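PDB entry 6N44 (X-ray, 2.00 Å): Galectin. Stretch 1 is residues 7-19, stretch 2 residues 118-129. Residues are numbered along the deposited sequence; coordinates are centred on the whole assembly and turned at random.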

# COMPACT_ATOMS: atom_id res chain seq x y z
N PRO A 7 -21.74 7.03 0.61
CA PRO A 7 -22.18 8.31 0.06
C PRO A 7 -21.29 8.73 -1.10
O PRO A 7 -20.10 8.43 -1.16
CB PRO A 7 -22.05 9.28 1.24
CG PRO A 7 -22.15 8.40 2.45
CD PRO A 7 -21.41 7.14 2.04
N ASN A 8 -21.90 9.44 -2.05
CA ASN A 8 -21.18 9.96 -3.21
C ASN A 8 -21.64 11.39 -3.42
O ASN A 8 -22.79 11.61 -3.76
CB ASN A 8 -21.45 9.09 -4.44
CG ASN A 8 -20.85 9.66 -5.72
OD1 ASN A 8 -20.18 10.70 -5.72
ND2 ASN A 8 -21.08 8.96 -6.82
N PRO A 9 -20.73 12.37 -3.24
CA PRO A 9 -19.29 12.25 -2.98
C PRO A 9 -18.93 11.64 -1.62
O PRO A 9 -19.69 11.72 -0.65
CB PRO A 9 -18.79 13.71 -3.06
CG PRO A 9 -19.88 14.45 -3.79
CD PRO A 9 -21.15 13.77 -3.39
N TYR A 10 -17.76 11.01 -1.60
CA TYR A 10 -17.18 10.39 -0.42
C TYR A 10 -16.01 11.26 0.02
O TYR A 10 -15.17 11.61 -0.81
CB TYR A 10 -16.68 8.99 -0.74
CG TYR A 10 -15.94 8.30 0.38
CD1 TYR A 10 -16.61 7.45 1.25
CD2 TYR A 10 -14.56 8.51 0.58
CE1 TYR A 10 -15.92 6.81 2.31
CE2 TYR A 10 -13.87 7.89 1.61
CZ TYR A 10 -14.56 7.04 2.47
OH TYR A 10 -13.88 6.43 3.49
N LEU A 11 -15.96 11.62 1.30
CA LEU A 11 -14.89 12.43 1.85
C LEU A 11 -14.21 11.67 2.97
O LEU A 11 -14.88 11.02 3.78
CB LEU A 11 -15.41 13.78 2.41
CG LEU A 11 -16.14 14.74 1.48
CD1 LEU A 11 -16.54 15.97 2.28
CD2 LEU A 11 -15.28 15.11 0.28
N GLN A 12 -12.88 11.80 3.04
CA GLN A 12 -12.13 11.22 4.16
C GLN A 12 -10.89 12.05 4.45
O GLN A 12 -10.01 12.16 3.60
CB GLN A 12 -11.72 9.78 3.88
CG GLN A 12 -11.06 9.12 5.07
CD GLN A 12 -10.71 7.67 4.80
OE1 GLN A 12 -11.50 6.94 4.19
NE2 GLN A 12 -9.52 7.24 5.23
N SER A 13 -10.81 12.59 5.67
CA SER A 13 -9.56 13.19 6.13
C SER A 13 -8.45 12.14 6.12
O SER A 13 -8.64 11.01 6.56
CB SER A 13 -9.72 13.74 7.55
OG SER A 13 -10.74 14.70 7.67
N VAL A 14 -7.26 12.54 5.64
CA VAL A 14 -6.10 11.65 5.53
C VAL A 14 -4.82 12.39 5.89
O VAL A 14 -4.74 13.62 5.81
CB VAL A 14 -5.95 11.07 4.11
CG1 VAL A 14 -7.14 10.16 3.74
CG2 VAL A 14 -5.78 12.23 3.10
N SER A 15 -3.80 11.62 6.29
CA SER A 15 -2.41 12.08 6.31
C SER A 15 -1.59 11.08 5.51
O SER A 15 -1.45 9.93 5.91
CB SER A 15 -1.83 12.18 7.73
OG SER A 15 -2.70 12.90 8.58
N LEU A 16 -1.05 11.53 4.39
CA LEU A 16 -0.30 10.63 3.54
C LEU A 16 1.08 10.38 4.12
O LEU A 16 1.63 11.19 4.86
CB LEU A 16 -0.16 11.18 2.12
CG LEU A 16 -1.46 11.49 1.36
CD1 LEU A 16 -1.14 11.88 -0.08
CD2 LEU A 16 -2.41 10.32 1.39
N THR A 17 1.65 9.24 3.76
CA THR A 17 3.05 9.02 4.04
C THR A 17 3.73 8.57 2.76
O THR A 17 3.11 8.51 1.70
CB THR A 17 3.25 7.97 5.13
OG1 THR A 17 2.81 6.70 4.62
CG2 THR A 17 2.49 8.32 6.41
N VAL A 18 5.00 8.21 2.91
CA VAL A 18 5.85 7.71 1.83
C VAL A 18 5.57 6.26 1.48
O VAL A 18 6.13 5.73 0.51
CB VAL A 18 7.25 8.07 2.38
CG1 VAL A 18 8.11 6.85 2.62
CG2 VAL A 18 7.89 9.15 1.56
N CYS A 19 4.69 5.59 2.24
CA CYS A 19 4.24 4.23 1.93
C CYS A 19 2.79 4.15 2.37
O CYS A 19 2.50 3.78 3.51
CB CYS A 19 5.09 3.17 2.61
SG CYS A 19 4.54 1.50 2.16
N PRO A 118 3.88 18.88 -2.09
CA PRO A 118 4.28 17.86 -1.11
C PRO A 118 3.13 16.94 -0.72
O PRO A 118 2.00 17.39 -0.47
CB PRO A 118 4.75 18.69 0.09
CG PRO A 118 5.09 20.06 -0.50
CD PRO A 118 4.08 20.25 -1.59
N LEU A 119 3.42 15.64 -0.65
CA LEU A 119 2.37 14.70 -0.26
C LEU A 119 1.90 14.98 1.15
O LEU A 119 0.75 14.69 1.50
CB LEU A 119 2.87 13.25 -0.42
CG LEU A 119 4.05 12.78 0.44
CD1 LEU A 119 3.54 12.25 1.78
CD2 LEU A 119 4.87 11.73 -0.29
N GLN A 120 2.77 15.59 1.98
CA GLN A 120 2.40 15.98 3.34
C GLN A 120 1.34 17.07 3.38
O GLN A 120 0.77 17.30 4.44
CB GLN A 120 3.64 16.46 4.12
CG GLN A 120 4.73 15.41 4.30
CD GLN A 120 5.63 15.29 3.07
OE1 GLN A 120 5.52 16.07 2.13
NE2 GLN A 120 6.52 14.30 3.08
N SER A 121 1.07 17.74 2.27
CA SER A 121 0.06 18.80 2.27
C SER A 121 -1.34 18.28 1.93
O SER A 121 -2.31 19.03 2.09
CB SER A 121 0.47 19.93 1.31
OG SER A 121 0.33 19.54 -0.05
N VAL A 122 -1.46 17.03 1.48
CA VAL A 122 -2.77 16.42 1.27
C VAL A 122 -3.43 16.19 2.62
O VAL A 122 -2.84 15.59 3.53
CB VAL A 122 -2.64 15.10 0.49
CG1 VAL A 122 -4.00 14.40 0.38
CG2 VAL A 122 -2.01 15.34 -0.88
N LYS A 123 -4.67 16.67 2.77
CA LYS A 123 -5.42 16.48 3.99
C LYS A 123 -6.80 15.88 3.78
O LYS A 123 -7.47 15.56 4.76
CB LYS A 123 -5.61 17.81 4.74
CG LYS A 123 -4.33 18.57 5.03
CD LYS A 123 -3.48 17.85 6.02
CE LYS A 123 -2.08 18.45 6.07
NZ LYS A 123 -1.16 17.63 6.92
N MET A 124 -7.25 15.74 2.53
CA MET A 124 -8.64 15.37 2.27
C MET A 124 -8.70 14.54 1.00
O MET A 124 -8.25 15.00 -0.06
CB MET A 124 -9.52 16.62 2.15
CG MET A 124 -10.96 16.33 1.79
SD MET A 124 -11.70 15.29 3.06
CE MET A 124 -11.58 16.37 4.49
N LEU A 125 -9.23 13.34 1.11
CA LEU A 125 -9.49 12.46 -0.02
C LEU A 125 -10.95 12.62 -0.43
O LEU A 125 -11.84 12.62 0.43
CB LEU A 125 -9.18 11.01 0.35
CG LEU A 125 -9.57 9.97 -0.71
CD1 LEU A 125 -8.65 10.07 -1.91
CD2 LEU A 125 -9.56 8.55 -0.13
N ASP A 126 -11.20 12.78 -1.72
CA ASP A 126 -12.53 13.06 -2.25
C ASP A 126 -12.74 12.14 -3.45
O ASP A 126 -12.01 12.24 -4.44
CB ASP A 126 -12.67 14.54 -2.65
CG ASP A 126 -14.06 14.91 -3.21
OD1 ASP A 126 -14.69 14.13 -3.97
OD2 ASP A 126 -14.52 16.03 -2.93
N VAL A 127 -13.72 11.25 -3.35
CA VAL A 127 -14.05 10.31 -4.41
C VAL A 127 -15.47 10.60 -4.85
O VAL A 127 -16.39 10.62 -4.02
CB VAL A 127 -13.91 8.85 -3.94
CG1 VAL A 127 -14.28 7.89 -5.07
CG2 VAL A 127 -12.49 8.58 -3.39
N ARG A 128 -15.66 10.80 -6.15
CA ARG A 128 -16.99 11.12 -6.68
C ARG A 128 -17.07 10.72 -8.15
O ARG A 128 -16.07 10.37 -8.78
CB ARG A 128 -17.30 12.61 -6.53
CG ARG A 128 -16.39 13.52 -7.33
CD ARG A 128 -16.81 14.99 -7.14
NE ARG A 128 -16.60 15.44 -5.77
CZ ARG A 128 -17.31 16.40 -5.17
NH1 ARG A 128 -18.30 17.00 -5.82
NH2 ARG A 128 -17.04 16.74 -3.91
N GLY A 129 -18.27 10.81 -8.69
CA GLY A 129 -18.50 10.59 -10.10
C GLY A 129 -19.82 9.87 -10.34
O GLY A 129 -20.64 9.69 -9.44
O HOH W 1 -20.79 12.49 -7.43
O HOH W 2 -9.18 16.86 6.42
O HOH W 3 -2.55 15.18 7.10
O HOH W 4 -0.71 14.24 3.74

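How do the two backbones meet? Strand 10-13 and strand 124-129 run antiparallel, their directions 165° apart, and pair through narrow and wide rings in alternation. Tyr-10 faces Val-127 in a doubly hydrogen-bonded pair, with Tyr-10 N to Val-127 O at 2.8 Å and Val-127 N to Tyr-10 O at 2.9 Å. Two residues on, Gln-12 and Leu-125 repeat the pattern: Gln-12 N to Leu-125 O and Leu-125 N to Gln-12 O are both 2.9 Å. Beyond the strand, Val-14 N still reaches Lys-123 O, at a longer 3.2 Å. Between these pairs the chains draw close enough for CA-H...O contacts, such as Asp-126 CA to Tyr-10 O at 3.3 Å.

What secures the end near Asn-8? The Asn-8 side chain, with chi1 in t, gives ND2 to Gly-129 O in a 2.8 Å hydrogen bond, while its OD1 receives a bond from water 1, which in turn accepts from Gly-129 N. An amide suits this place because it can donate and accept at once. Gly-129 adopts a phi of 143°, where a CB would be jammed against the preceding carbonyl oxygen; glycine avoids that clash. Pro-9, entered through a cis peptide bond, lays its ring over one face of the Arg-128 guanidinium, CG to CZ 3.5 Å. Arg-128 is itself steadied by a salt bridge, NH2 to Asp-126 OD2 at 2.8 Å.

How do the side chains divide between the faces of the sheet? Tyr-10, Gln-12, Leu-125 and Val-127 share one face, where Leu-125 and Val-127 are buried and Tyr-10 CB lies 4.2 Å from Val-127 CB. On the same face Tyr-10 OH donates to Gln-12 OE1 at 2.5 Å, so two polar groups satisfy each other within their strand. Leu-11, Ser-13, Met-124 and Asp-126 occupy the other face. There Met-124 folds its flexible thioether across the pairing, its SD 4.1 Å from Leu-11 CB and its CE 3.7 Å from Ser-13 OG.

What closes the contact beyond the strands? Apolar side chains take over. Val-14 CG2 lies 3.9 Å from Val-122 CG1, and Leu-16 CD1 packs 3.6 Å from Val-122 CB, with Leu-16 CB 3.9 Å from Leu-119 CD1. Leu-16, Leu-119 and Val-122 are all buried, as suits branched hydrocarbons. Where the backbones no longer bond directly, water 4 links them, accepting from Leu-16 N and donating to Leu-119 O and Val-122 O. Altogether 912 Å² is buried between the stretches.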